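Local structure of diol-dehydratase (5I2A) at residues T726-P734 against D831-Q839; K203-C214 against P525-K536. The protein probably acts as a B12-independent lyase of the glycyl radical family, dehydrating 1,2-propanediol. All blocks are in the same frame, centred on the assembly; numbering follows the deposited sequence.

Read from the N terminus, the chain first reaches contact 2, where K203-C214, part of helix 200-233, is met 311 residues later by P525-K536, with its short helices 525-529 and 534-537. Only after that loop has closed does contact 1 open, at the loop T726-P734, and it closes at D831-Q839, the last modelled residues. The two are thus in series, neither enclosing nor crossing the other. They lie on opposite sides of the chain's centre, about 48 Å apart between centres. Contact 2 joins two parts of the pyruvate formate lyase-like region; contact 1 ties the last modelled residues to a loop in the glycine radical region.

Contact 1 (T726-P734 against D831-Q839); sequences TSGFDISGP and DDIIKRTEQ
The hydroxyl OG1 of T837 is held by two groups of the loop T726-P734, as a donor and as an acceptor. It takes the backbone N-H of G728, N to OG1 2.8 Å with an almost straight N-H...O angle of 174°, and gives its own proton to OD1 of D730, which it meets on the syn side at 2.5 Å. The other carboxylate oxygen, OD2, accepts from NE2 of Q839 at 3.0 Å, the oxygen lying close to the amide plane. A chi1 of 50° turns the D730 carboxylate toward T837 and Q839, and an aspartate suits the place because each oxygen takes one donor. An alanine here would remove both acceptors, and is likely to leave the T837 hydroxyl and the Q839 amide N-H without their mates and the amide freer to turn. OE1 of Q839 is steadied by a water that also bridges D730 O and G733 N. S727 packs CB against the carbonyl O of K835 at 3.3 Å, while its small hydroxyl binds two waters, one reaching D832 O and the other T837 N. G728 adopts backbone angles (phi 84°) at which a side chain would jam against the preceding carbonyl. Around this surface contact, P734 and Q839 lean on strand 756-759, R836 NH2 bonds V815 O, and T726 and F729 touch helix 558-574, while helix 827-835 rests I834 on helix 795-803.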
loop_
_atom_site.group_PDB
_atom_site.type_symbol
_atom_site.label_atom_id
_atom_site.label_comp_id
_atom_site.label_asym_id
_atom_site.label_seq_id
_atom_site.Cartn_x
_atom_site.Cartn_y
_atom_site.Cartn_z
ATOM N N THR A 726 -30.017 18.879 -29.474
ATOM C CA THR A 726 -29.491 18.150 -30.614
ATOM C C THR A 726 -29.436 19.066 -31.842
ATOM O O THR A 726 -30.351 19.857 -32.076
ATOM C CB THR A 726 -30.340 16.905 -30.898
ATOM O OG1 THR A 726 -30.030 15.891 -29.941
ATOM C CG2 THR A 726 -30.081 16.366 -32.292
ATOM N N SER A 727 -28.350 18.978 -32.601
ATOM C CA SER A 727 -28.186 19.786 -33.819
ATOM C C SER A 727 -29.376 19.702 -34.776
ATOM O O SER A 727 -29.821 18.620 -35.136
ATOM C CB SER A 727 -26.920 19.361 -34.556
ATOM O OG SER A 727 -25.789 19.558 -33.729
ATOM N N GLY A 728 -29.891 20.859 -35.178
ATOM C CA GLY A 728 -31.006 20.914 -36.107
ATOM C C GLY A 728 -32.353 20.754 -35.424
ATOM O O GLY A 728 -33.379 20.887 -36.071
ATOM N N PHE A 729 -32.357 20.460 -34.123
ATOM C CA PHE A 729 -33.616 20.272 -33.388
ATOM C C PHE A 729 -34.038 21.555 -32.689
ATOM O O PHE A 729 -35.219 21.760 -32.406
ATOM C CB PHE A 729 -33.498 19.138 -32.355
ATOM C CG PHE A 729 -33.673 17.753 -32.927
ATOM C CD1 PHE A 729 -33.805 17.555 -34.296
ATOM C CD2 PHE A 729 -33.730 16.652 -32.088
ATOM C CE1 PHE A 729 -33.978 16.279 -34.820
ATOM C CE2 PHE A 729 -33.898 15.374 -32.596
ATOM C CZ PHE A 729 -34.017 15.184 -33.972
ATOM N N ASP A 730 -33.070 22.414 -32.386
ATOM C CA ASP A 730 -33.381 23.701 -31.778
ATOM C C ASP A 730 -33.651 24.725 -32.883
ATOM O O ASP A 730 -32.725 25.273 -33.485
ATOM C CB ASP A 730 -32.252 24.164 -30.856
ATOM C CG ASP A 730 -30.880 24.087 -31.513
ATOM O OD1 ASP A 730 -30.609 23.119 -32.246
ATOM O OD2 ASP A 730 -30.075 25.010 -31.305
ATOM N N ILE A 731 -34.929 24.975 -33.140
ATOM C CA ILE A 731 -35.326 25.783 -34.281
ATOM C C ILE A 731 -36.078 27.044 -33.882
ATOM O O ILE A 731 -36.739 27.658 -34.713
ATOM C CB ILE A 731 -36.213 24.983 -35.254
ATOM C CG1 ILE A 731 -37.478 24.504 -34.540
ATOM C CG2 ILE A 731 -35.432 23.812 -35.848
ATOM C CD1 ILE A 731 -38.473 23.791 -35.448
ATOM N N SER A 732 -35.962 27.439 -32.619
ATOM C CA SER A 732 -36.721 28.574 -32.125
ATOM C C SER A 732 -35.822 29.716 -31.677
ATOM O O SER A 732 -36.263 30.611 -30.982
ATOM C CB SER A 732 -37.626 28.138 -30.975
ATOM O OG SER A 732 -38.390 27.011 -31.352
ATOM N N GLY A 733 -34.560 29.687 -32.087
ATOM C CA GLY A 733 -33.635 30.752 -31.753
ATOM C C GLY A 733 -32.956 30.536 -30.411
ATOM O O GLY A 733 -33.372 29.683 -29.631
ATOM N N PRO A 734 -31.908 31.319 -30.139
ATOM C CA PRO A 734 -31.006 31.077 -29.006
ATOM C C PRO A 734 -31.651 31.318 -27.641
ATOM O O PRO A 734 -31.336 30.590 -26.708
ATOM C CB PRO A 734 -29.855 32.059 -29.246
ATOM C CG PRO A 734 -30.433 33.141 -30.120
ATOM C CD PRO A 734 -31.466 32.448 -30.981
ATOM N N ASP A 831 -17.241 17.061 -39.255
ATOM C CA ASP A 831 -18.647 16.984 -39.647
ATOM C C ASP A 831 -19.585 17.248 -38.471
ATOM O O ASP A 831 -20.627 17.864 -38.644
ATOM C CB ASP A 831 -18.985 15.620 -40.253
ATOM C CG ASP A 831 -18.356 15.405 -41.629
ATOM O OD1 ASP A 831 -17.842 16.375 -42.231
ATOM O OD2 ASP A 831 -18.407 14.257 -42.112
ATOM N N ASP A 832 -19.227 16.754 -37.285
ATOM C CA ASP A 832 -20.059 16.979 -36.113
ATOM C C ASP A 832 -20.149 18.478 -35.824
ATOM O O ASP A 832 -21.214 19.006 -35.545
ATOM C CB ASP A 832 -19.519 16.232 -34.886
ATOM C CG ASP A 832 -20.523 16.209 -33.735
ATOM O OD1 ASP A 832 -21.674 15.805 -33.965
ATOM O OD2 ASP A 832 -20.168 16.600 -32.607
ATOM N N ILE A 833 -19.009 19.151 -35.905
ATOM C CA ILE A 833 -18.934 20.576 -35.622
ATOM C C ILE A 833 -19.722 21.369 -36.668
ATOM O O ILE A 833 -20.460 22.296 -36.333
ATOM C CB ILE A 833 -17.461 21.029 -35.560
ATOM C CG1 ILE A 833 -16.779 20.360 -34.353
ATOM C CG2 ILE A 833 -17.353 22.558 -35.486
ATOM C CD1 ILE A 833 -15.309 20.663 -34.189
ATOM N N ILE A 834 -19.612 20.954 -37.926
ATOM C CA ILE A 834 -20.307 21.626 -39.015
ATOM C C ILE A 834 -21.828 21.530 -38.902
ATOM O O ILE A 834 -22.525 22.500 -39.165
ATOM C CB ILE A 834 -19.848 21.066 -40.389
ATOM C CG1 ILE A 834 -18.422 21.543 -40.689
ATOM C CG2 ILE A 834 -20.793 21.503 -41.490
ATOM C CD1 ILE A 834 -17.731 20.807 -41.849
ATOM N N LYS A 835 -22.363 20.380 -38.499
ATOM C CA LYS A 835 -23.813 20.270 -38.485
ATOM C C LYS A 835 -24.458 20.885 -37.235
ATOM O O LYS A 835 -25.678 20.920 -37.143
ATOM C CB LYS A 835 -24.256 18.813 -38.633
ATOM C CG LYS A 835 -24.270 18.012 -37.363
ATOM C CD LYS A 835 -24.983 16.673 -37.570
ATOM C CE LYS A 835 -24.943 15.835 -36.282
ATOM N NZ LYS A 835 -23.573 15.316 -35.977
ATOM N N ARG A 836 -23.654 21.372 -36.291
ATOM C CA ARG A 836 -24.211 22.061 -35.127
ATOM C C ARG A 836 -25.093 23.217 -35.583
ATOM O O ARG A 836 -24.790 23.879 -36.573
ATOM C CB ARG A 836 -23.110 22.578 -34.207
ATOM C CG ARG A 836 -22.371 21.477 -33.454
ATOM C CD ARG A 836 -21.238 22.061 -32.633
ATOM N NE ARG A 836 -20.409 21.029 -32.011
ATOM C CZ ARG A 836 -19.311 21.285 -31.310
ATOM N NH1 ARG A 836 -18.915 22.543 -31.128
ATOM N NH2 ARG A 836 -18.613 20.284 -30.782
ATOM N N THR A 837 -26.196 23.424 -34.881
ATOM C CA THR A 837 -27.151 24.480 -35.232
ATOM C C THR A 837 -26.498 25.859 -35.277
ATOM O O THR A 837 -25.811 26.271 -34.349
ATOM C CB THR A 837 -28.321 24.525 -34.239
ATOM O OG1 THR A 837 -28.812 23.198 -34.027
ATOM C CG2 THR A 837 -29.445 25.407 -34.771
ATOM N N GLU A 838 -26.683 26.557 -36.387
ATOM C CA GLU A 838 -26.218 27.931 -36.504
ATOM C C GLU A 838 -27.341 28.868 -36.073
ATOM O O GLU A 838 -28.402 28.861 -36.681
ATOM C CB GLU A 838 -25.783 28.234 -37.939
ATOM C CG GLU A 838 -25.597 29.707 -38.195
ATOM C CD GLU A 838 -25.451 30.016 -39.673
ATOM O OE1 GLU A 838 -24.550 29.443 -40.327
ATOM O OE2 GLU A 838 -26.253 30.828 -40.170
ATOM N N GLN A 839 -27.129 29.648 -35.016
ATOM C CA GLN A 839 -28.173 30.560 -34.539
ATOM C C GLN A 839 -28.274 31.794 -35.440
ATOM O O GLN A 839 -27.366 32.632 -35.442
ATOM C CB GLN A 839 -27.913 31.002 -33.095
ATOM C CG GLN A 839 -27.751 29.861 -32.084
ATOM C CD GLN A 839 -28.948 28.938 -32.030
ATOM O OE1 GLN A 839 -30.098 29.367 -32.158
ATOM N NE2 GLN A 839 -28.684 27.651 -31.854
HETATM O O HOH W 1 -23.576 18.264 -34.262
HETATM O O HOH W 2 -25.878 21.941 -32.234
HETATM O O HOH W 3 -32.563 27.930 -33.173
#

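Contact 2 (K203-C214 against P525-K536); sequences KMCFLESILISC and PFESCLVDDCIK
I210 reaches out from helix 203-214 into the bend between the two short helices of P525-K536. From CB its two branches part. CG2 presses on CB of C529 at 3.4 Å, tighter than usual for two carbons, and CG1, set anti to the carbonyl carbon (chi1 -66°), runs past P525 O at 3.7 Å. The tip, CD1, ends between CB of C529 and CG1 of I535, the latter 3.8 Å away, the two isoleucines crossing at about a right angle. A branched aliphatic chain suits this place because each arm fills a different part of the interface. F206, one turn earlier, is a knob in a hole formed by P525, S528, C534 and I535: CB of S528 meets the ring at its edge, 3.7 Å from CZ, while I210 CG1 lies over one face, toward its rim. Beside I210, the small side chains of S209 and S213 face P525 and F526; OG of S213 donates to S209 O, 2.9 Å away, which satisfies it while it rests against P525 CG. Beyond it, SG of C214 sits at the edge of the F526 ring, a sulfur-aromatic contact. At the far end, NZ of K203 donates to K536 O, 3.1 Å away, and also forms a salt bridge with E189. Helices 203-214 and 525-529 make a buried near-perpendicular crossing (-97°, axes 8.7 Å apart), with F206 as a knob in a hole built by both short helices, in the pyruvate formate lyase-like region.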
loop_
_atom_site.group_PDB
_atom_site.type_symbol
_atom_site.label_atom_id
_atom_site.label_comp_id
_atom_site.label_asym_id
_atom_site.label_seq_id
_atom_site.Cartn_x
_atom_site.Cartn_y
_atom_site.Cartn_z
ATOM N N LYS A 203 5.365 8.860 6.701
ATOM C CA LYS A 203 5.299 10.316 6.639
ATOM C C LYS A 203 6.661 10.880 6.253
ATOM O O LYS A 203 6.766 11.720 5.355
ATOM C CB LYS A 203 4.829 10.925 7.973
ATOM C CG LYS A 203 4.867 12.459 8.003
ATOM C CD LYS A 203 3.956 13.058 9.087
ATOM C CE LYS A 203 3.860 14.590 8.950
ATOM N NZ LYS A 203 3.041 15.237 10.030
ATOM N N MET A 204 7.706 10.414 6.923
ATOM C CA MET A 204 9.036 10.966 6.691
ATOM C C MET A 204 9.546 10.582 5.316
ATOM O O MET A 204 10.200 11.382 4.678
ATOM C CB MET A 204 10.022 10.517 7.769
ATOM C CG MET A 204 9.820 11.223 9.111
ATOM S SD MET A 204 10.153 13.009 8.999
ATOM C CE MET A 204 11.736 12.946 8.192
ATOM N N CYS A 205 9.235 9.374 4.846
ATOM C CA CYS A 205 9.615 9.014 3.483
ATOM C C CYS A 205 8.977 9.984 2.460
ATOM O O CYS A 205 9.635 10.429 1.529
ATOM C CB CYS A 205 9.220 7.575 3.157
ATOM S SG CYS A 205 9.879 6.961 1.577
ATOM N N PHE A 206 7.697 10.287 2.635
ATOM C CA PHE A 206 6.989 11.201 1.735
ATOM C C PHE A 206 7.603 12.601 1.787
ATOM O O PHE A 206 7.860 13.204 0.752
ATOM C CB PHE A 206 5.500 11.258 2.088
ATOM C CG PHE A 206 4.732 12.282 1.313
ATOM C CD1 PHE A 206 4.491 12.116 -0.041
ATOM C CD2 PHE A 206 4.252 13.422 1.940
ATOM C CE1 PHE A 206 3.784 13.075 -0.758
ATOM C CE2 PHE A 206 3.539 14.376 1.231
ATOM C CZ PHE A 206 3.311 14.204 -0.121
ATOM N N LEU A 207 7.855 13.099 2.995
ATOM C CA LEU A 207 8.474 14.414 3.159
ATOM C C LEU A 207 9.882 14.451 2.534
ATOM O O LEU A 207 10.223 15.419 1.872
ATOM C CB LEU A 207 8.517 14.819 4.641
ATOM C CG LEU A 207 7.142 15.018 5.312
ATOM C CD1 LEU A 207 7.252 15.415 6.778
ATOM C CD2 LEU A 207 6.305 16.053 4.558
ATOM N N GLU A 208 10.688 13.403 2.716
ATOM C CA GLU A 208 12.015 13.374 2.092
ATOM C C GLU A 208 11.892 13.364 0.579
ATOM O O GLU A 208 12.699 13.973 -0.114
ATOM C CB GLU A 208 12.831 12.154 2.524
ATOM C CG GLU A 208 13.071 12.028 4.014
ATOM C CD GLU A 208 14.255 12.829 4.505
ATOM O OE1 GLU A 208 14.783 13.673 3.740
ATOM O OE2 GLU A 208 14.665 12.600 5.667
ATOM N N SER A 209 10.890 12.646 0.080
ATOM C CA SER A 209 10.611 12.585 -1.351
ATOM C C SER A 209 10.294 13.962 -1.936
ATOM O O SER A 209 10.677 14.265 -3.060
ATOM C CB SER A 209 9.443 11.640 -1.631
ATOM O OG SER A 209 9.802 10.315 -1.303
ATOM N N ILE A 210 9.585 14.783 -1.176
ATOM C CA ILE A 210 9.316 16.141 -1.625
ATOM C C ILE A 210 10.618 16.937 -1.763
ATOM O O ILE A 210 10.823 17.624 -2.762
ATOM C CB ILE A 210 8.362 16.874 -0.682
ATOM C CG1 ILE A 210 6.973 16.225 -0.723
ATOM C CG2 ILE A 210 8.289 18.365 -1.050
ATOM C CD1 ILE A 210 5.944 16.841 0.278
ATOM N N LEU A 211 11.500 16.831 -0.769
ATOM C CA LEU A 211 12.770 17.558 -0.804
ATOM C C LEU A 211 13.551 17.209 -2.073
ATOM O O LEU A 211 14.020 18.081 -2.801
ATOM C CB LEU A 211 13.612 17.251 0.448
ATOM C CG LEU A 211 13.063 17.761 1.785
ATOM C CD1 LEU A 211 14.029 17.456 2.924
ATOM C CD2 LEU A 211 12.752 19.254 1.716
ATOM N N ILE A 212 13.656 15.919 -2.343
ATOM C CA ILE A 212 14.338 15.439 -3.525
ATOM C C ILE A 212 13.682 15.988 -4.801
ATOM O O ILE A 212 14.374 16.444 -5.713
ATOM C CB ILE A 212 14.374 13.905 -3.539
ATOM C CG1 ILE A 212 15.281 13.416 -2.403
ATOM C CG2 ILE A 212 14.876 13.384 -4.885
ATOM C CD1 ILE A 212 15.142 11.952 -2.070
ATOM N N SER A 213 12.354 15.984 -4.843
ATOM C CA SER A 213 11.640 16.465 -6.022
ATOM C C SER A 213 11.824 17.978 -6.211
ATOM O O SER A 213 11.959 18.452 -7.330
ATOM C CB SER A 213 10.143 16.121 -5.930
ATOM O OG SER A 213 9.951 14.723 -5.781
ATOM N N CYS A 214 11.818 18.734 -5.121
ATOM C CA CYS A 214 12.039 20.165 -5.235
ATOM C C CYS A 214 13.455 20.459 -5.745
ATOM O O CYS A 214 13.638 21.284 -6.646
ATOM C CB CYS A 214 11.795 20.856 -3.901
ATOM S SG CYS A 214 10.059 20.986 -3.469
ATOM N N PRO A 525 5.148 13.096 -5.438
ATOM C CA PRO A 525 5.577 14.036 -4.403
ATOM C C PRO A 525 5.643 15.481 -4.878
ATOM O O PRO A 525 5.361 16.346 -4.062
ATOM C CB PRO A 525 6.967 13.523 -4.002
ATOM C CG PRO A 525 7.330 12.503 -5.017
ATOM C CD PRO A 525 6.086 11.983 -5.624
ATOM N N PHE A 526 5.972 15.756 -6.140
ATOM C CA PHE A 526 6.091 17.170 -6.506
ATOM C C PHE A 526 4.724 17.846 -6.658
ATOM O O PHE A 526 4.486 18.908 -6.072
ATOM C CB PHE A 526 6.921 17.401 -7.784
ATOM C CG PHE A 526 7.227 18.859 -7.997
ATOM C CD1 PHE A 526 8.024 19.540 -7.075
ATOM C CD2 PHE A 526 6.659 19.570 -9.049
ATOM C CE1 PHE A 526 8.283 20.903 -7.213
ATOM C CE2 PHE A 526 6.920 20.935 -9.207
ATOM C CZ PHE A 526 7.729 21.602 -8.281
ATOM N N GLU A 527 3.824 17.247 -7.429
ATOM C CA GLU A 527 2.458 17.769 -7.494
ATOM C C GLU A 527 1.828 17.865 -6.088
ATOM O O GLU A 527 1.177 18.856 -5.760
ATOM C CB GLU A 527 1.594 16.911 -8.408
ATOM C CG GLU A 527 0.212 17.498 -8.702
ATOM C CD GLU A 527 -0.860 17.037 -7.735
ATOM O OE1 GLU A 527 -0.621 16.060 -6.993
ATOM O OE2 GLU A 527 -1.950 17.650 -7.723
ATOM N N SER A 528 2.058 16.861 -5.248
ATOM C CA SER A 528 1.443 16.849 -3.915
ATOM C C SER A 528 1.912 17.999 -3.017
ATOM O O SER A 528 1.118 18.548 -2.251
ATOM C CB SER A 528 1.706 15.512 -3.197
ATOM O OG SER A 528 1.064 14.440 -3.857
ATOM N N CYS A 529 3.186 18.370 -3.112
ATOM C CA CYS A 529 3.717 19.347 -2.173
ATOM C C CYS A 529 3.116 20.722 -2.436
ATOM O O CYS A 529 3.136 21.581 -1.567
ATOM C CB CYS A 529 5.252 19.416 -2.227
ATOM S SG CYS A 529 6.023 20.267 -3.640
ATOM N N LEU A 530 2.549 20.910 -3.625
ATOM C CA LEU A 530 1.906 22.176 -3.960
ATOM C C LEU A 530 0.373 22.133 -3.780
ATOM O O LEU A 530 -0.351 22.990 -4.291
ATOM C CB LEU A 530 2.274 22.568 -5.390
ATOM C CG LEU A 530 3.773 22.643 -5.680
ATOM C CD1 LEU A 530 4.011 23.037 -7.124
ATOM C CD2 LEU A 530 4.434 23.630 -4.704
ATOM N N VAL A 531 -0.116 21.130 -3.049
ATOM C CA VAL A 531 -1.544 21.007 -2.765
ATOM C C VAL A 531 -1.774 20.745 -1.267
ATOM O O VAL A 531 -1.262 19.759 -0.746
ATOM C CB VAL A 531 -2.187 19.845 -3.579
ATOM C CG1 VAL A 531 -3.652 19.640 -3.170
ATOM C CG2 VAL A 531 -2.063 20.060 -5.081
ATOM N N ASP A 532 -2.535 21.604 -0.583
ATOM C CA ASP A 532 -2.920 21.334 0.808
ATOM C C ASP A 532 -3.828 20.102 0.851
ATOM O O ASP A 532 -4.707 19.976 0.004
ATOM C CB ASP A 532 -3.671 22.504 1.439
ATOM C CG ASP A 532 -2.865 23.786 1.483
ATOM O OD1 ASP A 532 -1.624 23.749 1.396
ATOM O OD2 ASP A 532 -3.504 24.836 1.623
ATOM N N ASP A 533 -3.680 19.225 1.840
ATOM C CA ASP A 533 -2.785 19.362 2.990
ATOM C C ASP A 533 -1.741 18.253 3.014
ATOM O O ASP A 533 -1.509 17.632 4.059
ATOM C CB ASP A 533 -3.582 19.291 4.295
ATOM C CG ASP A 533 -3.673 20.624 5.013
ATOM O OD1 ASP A 533 -2.769 21.469 4.841
ATOM O OD2 ASP A 533 -4.655 20.817 5.752
ATOM N N CYS A 534 -1.140 17.976 1.865
ATOM C CA CYS A 534 -0.302 16.792 1.735
ATOM C C CYS A 534 0.890 16.795 2.698
ATOM O O CYS A 534 1.168 15.794 3.351
ATOM C CB CYS A 534 0.156 16.660 0.287
ATOM S SG CYS A 534 -1.248 16.393 -0.832
ATOM N N ILE A 535 1.562 17.933 2.813
ATOM C CA ILE A 535 2.742 18.040 3.666
ATOM C C ILE A 535 2.392 17.748 5.122
ATOM O O ILE A 535 3.025 16.922 5.768
ATOM C CB ILE A 535 3.392 19.441 3.531
ATOM C CG1 ILE A 535 4.177 19.518 2.223
ATOM C CG2 ILE A 535 4.295 19.753 4.726
ATOM C CD1 ILE A 535 4.535 20.923 1.809
ATOM N N LYS A 536 1.353 18.400 5.620
ATOM C CA LYS A 536 0.918 18.209 6.996
ATOM C C LYS A 536 0.427 16.785 7.280
ATOM O O LYS A 536 0.684 16.240 8.347
ATOM C CB LYS A 536 -0.178 19.218 7.320
ATOM C CG LYS A 536 -0.693 19.181 8.739
ATOM C CD LYS A 536 -1.733 20.281 8.937
ATOM C CE LYS A 536 -1.170 21.632 8.497
ATOM N NZ LYS A 536 -2.205 22.704 8.431
#